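Local coordinates for extracellular solute-binding protein family 1 (Kribbella flavida, PDB 5IXP), which probably captures a solute outside the cell membrane and delivers it to a partner ABC transporter for import, at residues A7-F12 against G271-T276; V77-H82 against E286-A291; Y109-G114 against W293-E298. All coordinates share one frame; numbering follows the deposited sequence.

Contact 1. Residues A7-F12 against G271-T276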
# COMPACT_ATOMS: atom_id res chain seq x y z
N ALA A 7 17.51 -4.94 -9.91
CA ALA A 7 17.64 -4.86 -8.46
C ALA A 7 16.25 -4.94 -7.84
O ALA A 7 15.40 -4.09 -8.12
CB ALA A 7 18.35 -3.57 -8.04
N THR A 8 16.02 -5.96 -7.02
CA THR A 8 14.76 -6.14 -6.33
C THR A 8 15.02 -6.23 -4.83
O THR A 8 16.16 -6.31 -4.37
CB THR A 8 14.00 -7.40 -6.80
OG1 THR A 8 14.74 -8.58 -6.47
CG2 THR A 8 13.76 -7.36 -8.31
N PHE A 9 13.93 -6.20 -4.07
CA PHE A 9 13.99 -6.25 -2.61
C PHE A 9 12.86 -7.16 -2.16
O PHE A 9 11.88 -7.37 -2.89
CB PHE A 9 13.85 -4.85 -1.99
CG PHE A 9 12.64 -4.10 -2.46
CD1 PHE A 9 11.41 -4.26 -1.82
CD2 PHE A 9 12.71 -3.25 -3.56
CE1 PHE A 9 10.27 -3.58 -2.27
CE2 PHE A 9 11.59 -2.58 -4.02
CZ PHE A 9 10.37 -2.75 -3.38
N ASN A 10 12.99 -7.71 -0.95
CA ASN A 10 12.06 -8.73 -0.47
C ASN A 10 11.94 -9.81 -1.54
O ASN A 10 12.95 -10.19 -2.13
CB ASN A 10 10.71 -8.10 -0.11
CG ASN A 10 10.82 -7.15 1.09
OD1 ASN A 10 11.66 -7.33 1.97
ND2 ASN A 10 9.97 -6.12 1.11
N GLU A 11 10.74 -10.30 -1.83
CA GLU A 11 10.60 -11.39 -2.80
C GLU A 11 9.64 -11.00 -3.91
O GLU A 11 8.41 -11.10 -3.75
CB GLU A 11 10.16 -12.69 -2.12
CG GLU A 11 10.10 -13.86 -3.10
CD GLU A 11 11.41 -14.03 -3.87
OE1 GLU A 11 12.40 -14.52 -3.27
OE2 GLU A 11 11.47 -13.66 -5.06
N PHE A 12 10.19 -10.59 -5.05
CA PHE A 12 9.37 -10.28 -6.21
C PHE A 12 8.84 -11.53 -6.91
O PHE A 12 7.92 -11.42 -7.73
CB PHE A 12 10.15 -9.40 -7.20
CG PHE A 12 10.08 -7.93 -6.87
CD1 PHE A 12 10.48 -7.48 -5.63
CD2 PHE A 12 9.59 -7.01 -7.79
CE1 PHE A 12 10.41 -6.13 -5.31
CE2 PHE A 12 9.51 -5.66 -7.47
CZ PHE A 12 9.92 -5.22 -6.22
N GLY A 271 0.50 -0.21 -0.62
CA GLY A 271 1.70 -0.91 -1.06
C GLY A 271 1.70 -1.23 -2.54
O GLY A 271 0.87 -0.76 -3.32
N GLY A 272 2.65 -2.08 -2.91
CA GLY A 272 2.88 -2.41 -4.30
C GLY A 272 4.06 -1.64 -4.87
O GLY A 272 4.50 -0.62 -4.32
N SER A 273 4.60 -2.12 -5.98
CA SER A 273 5.87 -1.60 -6.47
C SER A 273 5.80 -1.35 -7.98
O SER A 273 4.76 -1.51 -8.62
CB SER A 273 7.02 -2.55 -6.13
OG SER A 273 7.16 -2.68 -4.72
N TYR A 274 6.95 -0.93 -8.51
CA TYR A 274 7.14 -0.56 -9.91
C TYR A 274 8.54 -0.99 -10.33
O TYR A 274 9.46 -1.05 -9.52
CB TYR A 274 7.02 0.98 -10.15
CG TYR A 274 5.64 1.50 -9.89
CD1 TYR A 274 5.25 1.83 -8.61
CD2 TYR A 274 4.73 1.62 -10.92
CE1 TYR A 274 3.97 2.28 -8.35
CE2 TYR A 274 3.43 2.09 -10.68
CZ TYR A 274 3.07 2.42 -9.39
OH TYR A 274 1.80 2.86 -9.13
N LEU A 275 8.68 -1.29 -11.61
CA LEU A 275 9.99 -1.44 -12.23
C LEU A 275 10.32 -0.16 -13.00
O LEU A 275 9.48 0.33 -13.77
CB LEU A 275 10.03 -2.66 -13.16
CG LEU A 275 9.62 -3.99 -12.51
CD1 LEU A 275 9.80 -5.12 -13.51
CD2 LEU A 275 10.42 -4.26 -11.24
N THR A 276 11.51 0.38 -12.76
CA THR A 276 11.95 1.61 -13.41
C THR A 276 13.26 1.35 -14.15
O THR A 276 13.97 0.38 -13.87
CB THR A 276 12.17 2.76 -12.41
OG1 THR A 276 13.33 2.49 -11.60
CG2 THR A 276 10.93 2.95 -11.53

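Contact 2. Residues V77-H82 against E286-A291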
# COMPACT_ATOMS: atom_id res chain seq x y z
N VAL A 77 14.27 6.78 -17.56
CA VAL A 77 13.70 6.63 -18.88
C VAL A 77 12.20 6.89 -18.81
O VAL A 77 11.49 6.34 -17.96
CB VAL A 77 14.00 5.23 -19.43
CG1 VAL A 77 13.18 4.96 -20.69
CG2 VAL A 77 15.49 5.09 -19.71
N ASP A 78 11.71 7.78 -19.68
CA ASP A 78 10.28 7.89 -19.93
C ASP A 78 9.86 6.67 -20.73
O ASP A 78 10.23 6.53 -21.90
CB ASP A 78 9.99 9.19 -20.66
CG ASP A 78 8.51 9.39 -20.96
OD1 ASP A 78 7.68 8.59 -20.49
OD2 ASP A 78 8.17 10.38 -21.65
N LEU A 79 9.13 5.75 -20.10
CA LEU A 79 8.78 4.51 -20.78
C LEU A 79 7.84 4.74 -21.96
O LEU A 79 7.67 3.84 -22.79
CB LEU A 79 8.18 3.52 -19.77
CG LEU A 79 9.18 3.17 -18.63
CD1 LEU A 79 8.49 2.44 -17.46
CD2 LEU A 79 10.35 2.34 -19.15
N ARG A 80 7.24 5.93 -22.06
CA ARG A 80 6.51 6.27 -23.29
C ARG A 80 7.42 6.26 -24.50
O ARG A 80 6.95 6.03 -25.62
CB ARG A 80 5.85 7.63 -23.14
CG ARG A 80 4.61 7.56 -22.29
CD ARG A 80 4.53 8.73 -21.35
NE ARG A 80 3.79 9.84 -21.93
CZ ARG A 80 4.31 11.04 -22.17
NH1 ARG A 80 5.58 11.30 -21.89
NH2 ARG A 80 3.54 11.98 -22.68
N ASP A 81 8.72 6.50 -24.31
CA ASP A 81 9.66 6.37 -25.43
C ASP A 81 9.87 4.93 -25.85
O ASP A 81 10.57 4.69 -26.83
CB ASP A 81 11.01 7.01 -25.08
CG ASP A 81 10.92 8.52 -24.91
OD1 ASP A 81 10.07 9.15 -25.57
OD2 ASP A 81 11.72 9.07 -24.12
N HIS A 82 9.28 3.96 -25.14
CA HIS A 82 9.47 2.55 -25.45
C HIS A 82 8.16 1.79 -25.43
O HIS A 82 8.15 0.58 -25.17
CB HIS A 82 10.47 1.92 -24.47
CG HIS A 82 11.79 2.63 -24.45
ND1 HIS A 82 12.81 2.33 -25.32
CD2 HIS A 82 12.23 3.66 -23.69
CE1 HIS A 82 13.83 3.14 -25.09
NE2 HIS A 82 13.50 3.95 -24.10
N GLU A 286 16.24 -2.62 -24.19
CA GLU A 286 16.15 -4.00 -23.70
C GLU A 286 15.67 -4.03 -22.26
O GLU A 286 14.92 -4.94 -21.88
CB GLU A 286 17.50 -4.70 -23.82
CG GLU A 286 17.98 -4.89 -25.25
CD GLU A 286 17.23 -5.99 -25.99
OE1 GLU A 286 16.51 -6.80 -25.37
OE2 GLU A 286 17.38 -6.05 -27.21
N ALA A 287 16.11 -3.07 -21.44
CA ALA A 287 15.63 -2.97 -20.06
C ALA A 287 14.13 -2.72 -20.02
O ALA A 287 13.40 -3.38 -19.27
CB ALA A 287 16.37 -1.86 -19.32
N ALA A 288 13.64 -1.77 -20.83
CA ALA A 288 12.21 -1.49 -20.84
C ALA A 288 11.42 -2.69 -21.34
O ALA A 288 10.32 -2.98 -20.84
CB ALA A 288 11.90 -0.25 -21.70
N LYS A 289 11.96 -3.41 -22.33
CA LYS A 289 11.27 -4.59 -22.85
C LYS A 289 11.12 -5.65 -21.77
O LYS A 289 10.05 -6.25 -21.61
CB LYS A 289 12.00 -5.17 -24.06
CG LYS A 289 11.19 -6.29 -24.71
CD LYS A 289 12.01 -7.25 -25.59
CE LYS A 289 12.85 -6.55 -26.60
NZ LYS A 289 13.60 -7.54 -27.44
N LEU A 290 12.20 -5.90 -21.02
CA LEU A 290 12.14 -6.90 -19.96
C LEU A 290 11.19 -6.45 -18.85
O LEU A 290 10.41 -7.27 -18.34
CB LEU A 290 13.55 -7.15 -19.40
CG LEU A 290 13.60 -8.05 -18.15
CD1 LEU A 290 12.98 -9.43 -18.41
CD2 LEU A 290 15.05 -8.18 -17.62
N ALA A 291 11.24 -5.17 -18.48
CA ALA A 291 10.35 -4.67 -17.44
C ALA A 291 8.89 -4.80 -17.85
O ALA A 291 8.02 -5.16 -17.04
CB ALA A 291 10.68 -3.22 -17.10
O HOH W 1 8.46 -1.00 -22.85

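Contact 3. Residues Y109-G114 against W293-E298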
# COMPACT_ATOMS: atom_id res chain seq x y z
N TYR A 109 6.73 0.77 -14.50
CA TYR A 109 5.74 -0.24 -14.84
C TYR A 109 5.30 -0.96 -13.57
O TYR A 109 6.14 -1.50 -12.84
CB TYR A 109 6.32 -1.25 -15.82
CG TYR A 109 6.45 -0.77 -17.25
CD1 TYR A 109 5.57 0.18 -17.77
CD2 TYR A 109 7.43 -1.29 -18.09
CE1 TYR A 109 5.65 0.60 -19.09
CE2 TYR A 109 7.54 -0.87 -19.42
CZ TYR A 109 6.65 0.08 -19.91
OH TYR A 109 6.75 0.49 -21.23
N GLY A 110 3.99 -1.00 -13.32
CA GLY A 110 3.49 -1.47 -12.04
C GLY A 110 3.58 -2.99 -11.87
O GLY A 110 3.25 -3.76 -12.78
N THR A 111 4.04 -3.40 -10.68
CA THR A 111 4.05 -4.82 -10.33
C THR A 111 2.79 -5.12 -9.52
O THR A 111 1.69 -5.08 -10.08
CB THR A 111 5.34 -5.19 -9.58
OG1 THR A 111 5.39 -4.54 -8.30
CG2 THR A 111 6.57 -4.77 -10.40
N ASP A 112 2.91 -5.43 -8.23
CA ASP A 112 1.73 -5.82 -7.47
C ASP A 112 1.07 -4.60 -6.80
O ASP A 112 1.54 -3.46 -6.92
CB ASP A 112 2.09 -6.90 -6.45
CG ASP A 112 3.09 -6.42 -5.39
OD1 ASP A 112 3.77 -5.40 -5.62
OD2 ASP A 112 3.19 -7.08 -4.33
N ILE A 113 -0.06 -4.85 -6.12
CA ILE A 113 -0.78 -3.82 -5.37
C ILE A 113 -1.26 -4.41 -4.04
O ILE A 113 -1.23 -5.62 -3.82
CB ILE A 113 -1.98 -3.24 -6.15
CG1 ILE A 113 -2.81 -4.36 -6.80
CG2 ILE A 113 -1.52 -2.20 -7.17
CD1 ILE A 113 -4.19 -3.88 -7.31
N GLY A 114 -1.73 -3.52 -3.17
CA GLY A 114 -2.33 -3.93 -1.91
C GLY A 114 -3.73 -3.39 -1.75
O GLY A 114 -4.00 -2.56 -0.88
N TRP A 293 7.70 -7.04 -19.92
CA TRP A 293 7.33 -8.45 -19.90
C TRP A 293 7.12 -8.95 -18.47
O TRP A 293 6.15 -9.68 -18.19
CB TRP A 293 8.40 -9.28 -20.61
CG TRP A 293 8.07 -10.74 -20.64
CD1 TRP A 293 7.27 -11.38 -21.54
CD2 TRP A 293 8.54 -11.75 -19.74
NE1 TRP A 293 7.20 -12.72 -21.25
CE2 TRP A 293 7.97 -12.97 -20.15
CE3 TRP A 293 9.38 -11.73 -18.62
CZ2 TRP A 293 8.22 -14.17 -19.47
CZ3 TRP A 293 9.63 -12.92 -17.96
CH2 TRP A 293 9.05 -14.13 -18.39
N LEU A 294 8.00 -8.56 -17.55
CA LEU A 294 7.86 -8.99 -16.16
C LEU A 294 6.55 -8.50 -15.55
O LEU A 294 6.05 -9.11 -14.59
CB LEU A 294 9.04 -8.48 -15.32
CG LEU A 294 10.40 -9.16 -15.56
CD1 LEU A 294 11.51 -8.33 -14.91
CD2 LEU A 294 10.43 -10.60 -15.02
N THR A 295 5.99 -7.40 -16.04
CA THR A 295 4.76 -6.85 -15.48
C THR A 295 3.53 -7.13 -16.34
O THR A 295 2.45 -6.62 -16.04
CB THR A 295 4.90 -5.34 -15.25
OG1 THR A 295 5.22 -4.68 -16.50
CG2 THR A 295 6.01 -5.06 -14.23
N ALA A 296 3.67 -7.95 -17.39
CA ALA A 296 2.54 -8.34 -18.22
C ALA A 296 1.59 -9.27 -17.44
O ALA A 296 2.00 -9.94 -16.49
CB ALA A 296 3.03 -9.04 -19.49
N PRO A 297 0.31 -9.32 -17.85
CA PRO A 297 -0.65 -10.15 -17.10
C PRO A 297 -0.24 -11.60 -16.91
O PRO A 297 -0.41 -12.12 -15.80
CB PRO A 297 -1.93 -10.05 -17.96
CG PRO A 297 -1.78 -8.81 -18.75
CD PRO A 297 -0.32 -8.52 -18.91
N GLU A 298 0.30 -12.26 -17.94
CA GLU A 298 0.68 -13.67 -17.78
C GLU A 298 1.74 -13.82 -16.70
O GLU A 298 1.73 -14.80 -15.94
CB GLU A 298 1.17 -14.26 -19.12
CG GLU A 298 0.06 -14.44 -20.16
CD GLU A 298 0.44 -15.38 -21.31
OE1 GLU A 298 1.65 -15.59 -21.55
OE2 GLU A 298 -0.48 -15.90 -21.97

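Contact 1. Residues A7-F12 against G271-T276
Phe9 and Phe12 both reach over to Ser273, and Phe12 goes on to Leu275; these three pairs make up the contact. Thr8 precedes them and works within its own segment: its CG2 lies 4.0 Å above one face of the Phe12 ring, nearer the margin than the middle. At Phe9 the first torsion (chi1 53°) leaves CG straddled by the backbone N and C, and the ring extends until its CZ is 3.5 Å from Ser273 OG, an oblique approach. Asn10 sets its ND2 at the edge of the Phe9 ring. Phe12 closes the turn back onto Phe9, its CE1 standing 3.8 Å above the centre of the Phe9 ring, so the two rings pack on each other as well as on Ser273. From there Phe12 CZ meets Ser273 CB at 3.9 Å, while Phe12 CE2 packs on Leu275 CD2 at 4.1 Å, the two side chains running antiparallel alongside one another. The contact is van der Waals in kind, and the backbones stay well apart, with the CA atoms of Phe12 and Ser273 separated by 9.4 Å. Strand 58-62 bridges that gap, pairing parallel with strand 2-8 and antiparallel with strand 269-276 in one mixed sheet, consistent with an alpha/beta lobe of the periplasmic-binding-protein fold; the loop after strand 2-8 packs on it. Phe9 and Phe12 touch Ala60, and His41 of helix 38-51 and Trp65 meet the Phe9 ring.

Contact 2. Residues V77-H82 against E286-A291
Leu79 and His82 close round the methyl group of Ala288, so that a 3-10 turn at 79-81 docks on helix 284-294 of this alpha/beta solute-binding fold. The apolar part converges on one atom. Leu79 CD2 lies 4.0 Å from Ala288 CB, brought there with CG anti to the carbonyl carbon (chi1 -61°). His82 CB approaches the same Ala288 CB to 3.8 Å, and the imidazole meets that methyl obliquely through its CG, so the first carbons of His82 rather than its ring nitrogens do the touching. The CB of Ala288 points toward the turn, and with the CA atoms of His82 and Ala288 only 6.7 Å apart, the short side chain of alanine suits so close an approach of helix and loop.

Hydrogen bonds shape the loop itself. Asp78 OD1 accepts from Arg80 N at 3.1 Å, forming an Asx turn; the N-H comes from above the carboxylate plane, 62° out of it. The same OD1 also receives Ile106 N, which ties the turn to the chain leading into strand 108-121. The backbone bonds from Asp81 N to Asp78 O and from His82 N to Leu79 O complete the 3-10 geometry.

No charged pair links the two segments. Arg80 NH1 forms a salt bridge with Asp78 OD2 at 2.8 Å, although as a hydrogen bond it is weak, bent to 128° at the hydrogen, and on the helix Lys289 and Glu286 make a long one. Arg80 NE also has a long, weak ion pair with Asp85.

A single water supplies the polar link between the segments: it donates to His82 O at 2.8 Å and, weakly, to Ala288 O at 3.4 Å.

Contact 3. Residues Y109-G114 against W293-E298
Thr295 packs on the CB of Tyr109, the carbonyl of Gly110 and the Thr111 methyl, and it is the one residue of 293-298 that makes this contact. The tight part centres on Gly110 O: Thr295 CB lies 3.4 Å from it, and CG2 of Thr295 is equally near, placed there with CG2 anti to the carbonyl carbon. That oxygen has its polar partner in Trp91 NE1. Thr295 OG1 sits 3.7 Å from Tyr109 CB, the two side chains crossing at about a right angle; further along the strand, Thr111 CG2 is 3.9 Å from Thr295 CG2. The hydroxyl itself is turned back to its own helix (chi1 58°), where OG1 is hydrogen-bonded to Ala291 O and Ala292 O, so this polar atom is satisfied within a buried site. Replacing Thr295 with an alanine would remove OG1 and CG2, which would probably leave those carbonyls without their hydroxyl partner and open a gap beside Gly110 O.

Exposure grows away from Thr295: Trp293 and Ala296 have their CB atoms turned from the strand and are partly exposed, and Glu298 is exposed. Ala296 occupies the N-cap position just before helix 297-307, so the chain passes the strand at the break between helices 284-294 and 297-307. Facing this break, strand 108-121 runs antiparallel to strand 269-276, and the Tyr109 ring meets Trp91 with their planes about 15° apart.

All three contacts are buried, but their places differ: the centre of contact 1 lies about 12 Å from the centre of the chain, that of contact 3 about 15 Å and that of contact 2 about 24 Å. Contacts 1 and 3 share a sheet, since strands 269-276 and 108-121 are neighbours in it, joined by backbone hydrogen bonds, Tyr109 with Leu275 and Thr111 with Ser273. Contacts 2 and 3 both use helix 284-294, and the Tyr109 side chain lies against both segments of contact 2. The chemistry follows position: aromatic rings in contact 1, a threonine on a strand backbone in contact 3, and in peripheral contact 2 an alanine methyl with a bridging water.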